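PDB 2PMA: uncharacterized protein from Legionella pneumophila subsp. pneumophila str. Philadelphia 1, which has no established function but is probably a retropepsin-like aspartic endopeptidase, of a family also described as putative ATP-dependent zinc proteases. Local coordinates for residues L18-K23 against F51-K56; Y7-T12 against I98-K103. All coordinates share one frame; numbering follows the deposited sequence.

Contact 1: L18-K23 against F51-K56; sequences LTLSAK and FTVPTK
The first torsion of Leu18 sets CG anti to its backbone N (chi1 173°), and Val53 is turned likewise, its CG1 anti to N (chi1 179°), which puts both atoms beside their own carbonyl carbons. Leu18 forks beyond CG: CD2 passes obliquely against Val53 CG1 at 4.1 Å, whereas CD1 meets Thr55 CG2 tip to tip, also at 4.1 Å. Leu20 divides its methyls in the same way, CD2 lying 4.3 Å from Thr55 CG2 and CD1 4.4 Å from Val53 CG1. Thr55 therefore gives only its methyl to this contact; its hydroxyl bonds within the turn, to Gly58 O and Thr57 N. The strand axes remain 10.3 Å apart and are inclined at 69°, and no hydrogen bond passes between the segments, whose contacts within 4.5 Å are all methyl to methyl. Leu33, touched by both Leu20 and Val53, and Tyr60, touched by Leu18 and Thr55, extend the apolar cluster, and an acetate ion, probably from the crystallisation liquor, lies about 4 Å from the Leu18 side chain. Residues 18 and 20 thus face 53 and 55 from inclined strands of one curled mixed sheet, consistent with the closed beta fold expected of a retropepsin-like domain.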
loop_
_atom_site.group_PDB
_atom_site.type_symbol
_atom_site.label_atom_id
_atom_site.label_comp_id
_atom_site.label_asym_id
_atom_site.label_seq_id
_atom_site.Cartn_x
_atom_site.Cartn_y
_atom_site.Cartn_z
ATOM N N LEU A 18 9.656 0.511 -6.709
ATOM C CA LEU A 18 8.651 1.397 -7.285
ATOM C C LEU A 18 8.287 2.403 -6.202
ATOM O O LEU A 18 7.681 2.015 -5.208
ATOM C CB LEU A 18 7.394 0.597 -7.658
ATOM C CG LEU A 18 6.196 1.458 -8.129
ATOM C CD1 LEU A 18 6.578 2.321 -9.355
ATOM C CD2 LEU A 18 5.034 0.528 -8.453
ATOM N N THR A 19 8.664 3.658 -6.411
ATOM C CA THR A 19 8.361 4.711 -5.443
ATOM C C THR A 19 7.076 5.447 -5.860
ATOM O O THR A 19 6.941 5.893 -7.011
ATOM C CB THR A 19 9.570 5.643 -5.253
ATOM O OG1 THR A 19 10.688 4.860 -4.831
ATOM C CG2 THR A 19 9.302 6.677 -4.144
ATOM N N LEU A 20 6.125 5.534 -4.942
ATOM C CA LEU A 20 4.810 6.142 -5.209
ATOM C C LEU A 20 4.528 7.208 -4.152
ATOM O O LEU A 20 5.059 7.130 -3.022
ATOM C CB LEU A 20 3.707 5.089 -5.092
ATOM C CG LEU A 20 3.773 3.880 -6.029
ATOM C CD1 LEU A 20 2.607 2.957 -5.752
ATOM C CD2 LEU A 20 3.745 4.366 -7.482
ATOM N N SER A 21 3.733 8.206 -4.515
ATOM C CA SER A 21 3.174 9.116 -3.484
ATOM C C SER A 21 2.102 8.374 -2.706
ATOM O O SER A 21 1.225 7.729 -3.303
ATOM C CB SER A 21 2.564 10.356 -4.149
ATOM O OG SER A 21 3.606 11.197 -4.532
ATOM N N ALA A 22 2.182 8.413 -1.380
ATOM C CA ALA A 22 1.246 7.692 -0.540
ATOM C C ALA A 22 0.577 8.732 0.360
ATOM O O ALA A 22 1.251 9.634 0.861
ATOM C CB ALA A 22 1.988 6.654 0.321
ATOM N N LYS A 23 -0.731 8.637 0.532
ATOM C CA LYS A 23 -1.406 9.476 1.501
ATOM C C LYS A 23 -1.506 8.723 2.811
ATOM O O LYS A 23 -1.875 7.552 2.843
ATOM C CB LYS A 23 -2.803 9.888 1.009
ATOM C CG LYS A 23 -3.515 10.849 1.962
ATOM C CD LYS A 23 -4.640 11.590 1.289
ATOM C CE LYS A 23 -5.816 10.651 1.063
ATOM N NZ LYS A 23 -7.036 11.477 0.685
ATOM N N PHE A 51 -0.553 -9.244 -9.450
ATOM C CA PHE A 51 -1.283 -8.060 -9.834
ATOM C C PHE A 51 -0.351 -7.022 -10.428
ATOM O O PHE A 51 0.885 -7.058 -10.195
ATOM C CB PHE A 51 -2.031 -7.476 -8.594
ATOM C CG PHE A 51 -1.127 -7.087 -7.431
ATOM C CD1 PHE A 51 -0.753 -8.029 -6.444
ATOM C CD2 PHE A 51 -0.673 -5.765 -7.306
ATOM C CE1 PHE A 51 0.056 -7.673 -5.362
ATOM C CE2 PHE A 51 0.146 -5.386 -6.253
ATOM C CZ PHE A 51 0.515 -6.329 -5.247
ATOM N N THR A 52 -0.950 -6.102 -11.168
ATOM C CA THR A 52 -0.191 -5.009 -11.794
ATOM C C THR A 52 -0.512 -3.715 -11.081
ATOM O O THR A 52 -1.713 -3.358 -10.852
ATOM C CB THR A 52 -0.525 -5.013 -13.308
ATOM O OG1 THR A 52 -0.012 -6.234 -13.848
ATOM C CG2 THR A 52 0.102 -3.823 -14.062
ATOM N N VAL A 53 0.521 -2.923 -10.791
ATOM C CA VAL A 53 0.308 -1.508 -10.524
ATOM C C VAL A 53 0.607 -0.634 -11.752
ATOM O O VAL A 53 1.760 -0.569 -12.198
ATOM C CB VAL A 53 1.215 -1.054 -9.340
ATOM C CG1 VAL A 53 1.025 0.482 -9.034
ATOM C CG2 VAL A 53 0.937 -1.948 -8.108
ATOM N N PRO A 54 -0.415 0.056 -12.298
ATOM C CA PRO A 54 -0.196 0.913 -13.478
ATOM C C PRO A 54 0.299 2.294 -13.053
ATOM O O PRO A 54 -0.130 2.812 -12.021
ATOM C CB PRO A 54 -1.581 0.997 -14.137
ATOM C CG PRO A 54 -2.585 0.728 -12.987
ATOM C CD PRO A 54 -1.838 -0.027 -11.878
ATOM N N THR A 55 1.256 2.858 -13.774
ATOM C CA THR A 55 1.754 4.196 -13.415
ATOM C C THR A 55 2.017 4.981 -14.684
ATOM O O THR A 55 1.942 4.437 -15.797
ATOM C CB THR A 55 3.108 4.149 -12.637
ATOM O OG1 THR A 55 4.142 3.821 -13.564
ATOM C CG2 THR A 55 3.117 3.090 -11.511
ATOM N N LYS A 56 2.389 6.248 -14.527
ATOM C CA LYS A 56 2.821 7.034 -15.690
ATOM C C LYS A 56 4.101 6.518 -16.351
ATOM O O LYS A 56 4.365 6.804 -17.530
ATOM C CB LYS A 56 2.969 8.513 -15.297
ATOM C CG LYS A 56 1.628 9.116 -14.915
ATOM C CD LYS A 56 0.677 9.199 -16.112
ATOM C CE LYS A 56 -0.725 8.620 -15.800
ATOM N NZ LYS A 56 -1.273 9.021 -14.452
#

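Contact 2: Y7-T12 against I98-K103; sequences YVEKAT and IKLGDK
Leu100 lays its CD1 methyl against the aliphatic root of Glu9, 3.7 Å from Glu9 CB, the two side chains crossing at about a right angle. A chi2 of 64° gives CD1 this position, from which it also reaches Lys10 O at 3.7 Å. The carboxylate of Glu9 is engaged elsewhere: OE2 bonds to Thr142 OG1 and Gly6 N, and OE1 to Thr143 N, so a buried acid is satisfied while its CB packs as a hydrocarbon. Further along, Ala11 CB meets Ile98 CG2 at 3.9 Å. Thr12 and Lys99 form an antiparallel hydrogen-bonded pair, Thr12 N to Lys99 O at 2.9 Å and Lys99 N to Thr12 O at 2.8 Å. Their neighbours add weaker CA-H...O contacts, from Ala11 CA to Lys99 O and from Ile98 CA to Thr12 O. The axes, 145° apart, diverge beyond this pair, and at the next hydrogen-bonding position a water mediates: it accepts from Gly101 N at 2.8 Å and donates to Lys10 O, a link whose modelled length is doubtfully short. Gly101, with positive phi, takes the second position of a type II' turn, in which Leu100 N bonds to Lys103 O and Lys103 N returns a bond to Leu100 O at 3.1 Å. Beside this two-residue beta hairpin of strands 90-100 and 103-112, strand 8-13, already paired with 18-24, also pairs antiparallel with the end of 90-100, at a branch point of the mixed sheet consistent with a retropepsin-like fold.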
loop_
_atom_site.group_PDB
_atom_site.type_symbol
_atom_site.label_atom_id
_atom_site.label_comp_id
_atom_site.label_asym_id
_atom_site.label_seq_id
_atom_site.Cartn_x
_atom_site.Cartn_y
_atom_site.Cartn_z
ATOM N N TYR A 7 1.209 14.210 5.719
ATOM C CA TYR A 7 0.064 13.467 5.221
ATOM C C TYR A 7 0.289 12.873 3.815
ATOM O O TYR A 7 -0.506 12.037 3.368
ATOM C CB TYR A 7 -1.226 14.274 5.291
ATOM C CG TYR A 7 -1.466 15.174 4.099
ATOM C CD1 TYR A 7 -0.852 16.425 4.009
ATOM C CD2 TYR A 7 -2.347 14.783 3.081
ATOM C CE1 TYR A 7 -1.092 17.264 2.913
ATOM C CE2 TYR A 7 -2.583 15.584 1.993
ATOM C CZ TYR A 7 -1.957 16.813 1.900
ATOM O OH TYR A 7 -2.227 17.591 0.807
ATOM N N VAL A 8 1.346 13.325 3.123
ATOM C CA VAL A 8 1.778 12.668 1.885
ATOM C C VAL A 8 3.242 12.381 2.033
ATOM O O VAL A 8 3.992 13.244 2.486
ATOM C CB VAL A 8 1.594 13.539 0.621
ATOM C CG1 VAL A 8 1.952 12.724 -0.624
ATOM C CG2 VAL A 8 0.193 14.041 0.505
ATOM N N GLU A 9 3.654 11.172 1.656
ATOM C CA GLU A 9 5.060 10.765 1.725
ATOM C C GLU A 9 5.372 9.927 0.507
ATOM O O GLU A 9 4.485 9.305 -0.042
ATOM C CB GLU A 9 5.321 9.893 2.970
ATOM C CG GLU A 9 5.190 10.625 4.346
ATOM C CD GLU A 9 6.306 11.629 4.595
ATOM O OE1 GLU A 9 7.324 11.631 3.862
ATOM O OE2 GLU A 9 6.179 12.437 5.540
ATOM N N LYS A 10 6.639 9.847 0.124
ATOM C CA LYS A 10 6.998 8.857 -0.900
ATOM C C LYS A 10 7.224 7.546 -0.163
ATOM O O LYS A 10 7.833 7.527 0.925
ATOM C CB LYS A 10 8.267 9.288 -1.647
ATOM C CG LYS A 10 8.078 10.496 -2.579
ATOM C CD LYS A 10 7.069 10.242 -3.707
ATOM C CE LYS A 10 7.176 11.368 -4.782
ATOM N NZ LYS A 10 6.154 11.058 -5.826
ATOM N N ALA A 11 6.710 6.454 -0.712
ATOM C CA ALA A 11 6.864 5.121 -0.121
ATOM C C ALA A 11 7.310 4.223 -1.273
ATOM O O ALA A 11 6.911 4.447 -2.421
ATOM C CB ALA A 11 5.533 4.607 0.412
ATOM N N THR A 12 8.118 3.225 -0.975
ATOM C CA THR A 12 8.655 2.398 -2.043
ATOM C C THR A 12 8.156 0.972 -1.896
ATOM O O THR A 12 8.268 0.398 -0.815
ATOM C CB THR A 12 10.191 2.433 -2.050
ATOM O OG1 THR A 12 10.636 3.781 -2.235
ATOM C CG2 THR A 12 10.722 1.526 -3.199
ATOM N N ILE A 98 6.912 -2.639 1.976
ATOM C CA ILE A 98 6.883 -1.178 1.735
ATOM C C ILE A 98 7.937 -0.479 2.593
ATOM O O ILE A 98 8.048 -0.742 3.801
ATOM C CB ILE A 98 5.523 -0.574 2.106
ATOM C CG1 ILE A 98 4.428 -1.173 1.215
ATOM C CG2 ILE A 98 5.523 0.966 1.942
ATOM C CD1 ILE A 98 3.038 -0.772 1.599
ATOM N N LYS A 99 8.689 0.423 1.953
ATOM C CA LYS A 99 9.704 1.204 2.644
ATOM C C LYS A 99 9.212 2.653 2.779
ATOM O O LYS A 99 8.718 3.244 1.821
ATOM C CB LYS A 99 11.028 1.116 1.878
ATOM C CG LYS A 99 12.168 1.967 2.448
ATOM C CD LYS A 99 13.412 1.749 1.629
ATOM C CE LYS A 99 14.665 2.134 2.405
ATOM N NZ LYS A 99 14.772 3.610 2.507
ATOM N N LEU A 100 9.298 3.193 3.983
ATOM C CA LEU A 100 8.923 4.585 4.266
ATOM C C LEU A 100 10.102 5.154 5.051
ATOM O O LEU A 100 10.372 4.699 6.171
ATOM C CB LEU A 100 7.636 4.641 5.099
ATOM C CG LEU A 100 7.174 6.017 5.617
ATOM C CD1 LEU A 100 6.821 6.904 4.449
ATOM C CD2 LEU A 100 5.936 5.821 6.532
ATOM N N GLY A 101 10.819 6.110 4.455
ATOM C CA GLY A 101 12.074 6.594 5.055
ATOM C C GLY A 101 13.034 5.425 5.138
ATOM O O GLY A 101 13.212 4.695 4.154
ATOM N N ASP A 102 13.630 5.213 6.312
ATOM C CA ASP A 102 14.573 4.114 6.476
ATOM C C ASP A 102 13.933 2.827 7.018
ATOM O O ASP A 102 14.643 1.905 7.425
ATOM C CB ASP A 102 15.728 4.531 7.405
ATOM C CG ASP A 102 16.577 5.641 6.810
ATOM O OD1 ASP A 102 16.981 5.507 5.629
ATOM O OD2 ASP A 102 16.817 6.643 7.516
ATOM N N LYS A 103 12.613 2.769 7.066
ATOM C CA LYS A 103 11.934 1.649 7.719
ATOM C C LYS A 103 11.273 0.807 6.636
ATOM O O LYS A 103 10.657 1.363 5.729
ATOM C CB LYS A 103 10.817 2.189 8.656
ATOM C CG LYS A 103 11.311 2.938 9.888
ATOM C CD LYS A 103 10.094 3.440 10.703
ATOM C CE LYS A 103 10.514 4.267 11.905
ATOM N NZ LYS A 103 9.290 4.907 12.508
HETATM O O HOH W 1 10.114 7.300 1.992
#

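From the N terminus, the chain enters contact 2 in strand 8-13 and doubles back antiparallel into strand 18-24, where contact 1 begins. Contact 1 closes first, bringing 51-56 against 18-23 after 27 intervening residues; contact 2 closes only when 98-103 arrives, 85 residues after its own first segment. The smaller loop therefore nests within the larger, without crossing it. The two meet through neighbouring strands: Ala22 N probably bonds to Glu9 O, and the Thr19 and Thr12 hydroxyls pair. Contact 2 joins strands by backbone pairing, whereas contact 1 packs side chains between strands that are not neighbours in the sheet; together they tie the hairpin of strands 8-13 and 18-24 to both 46-55 and 90-100.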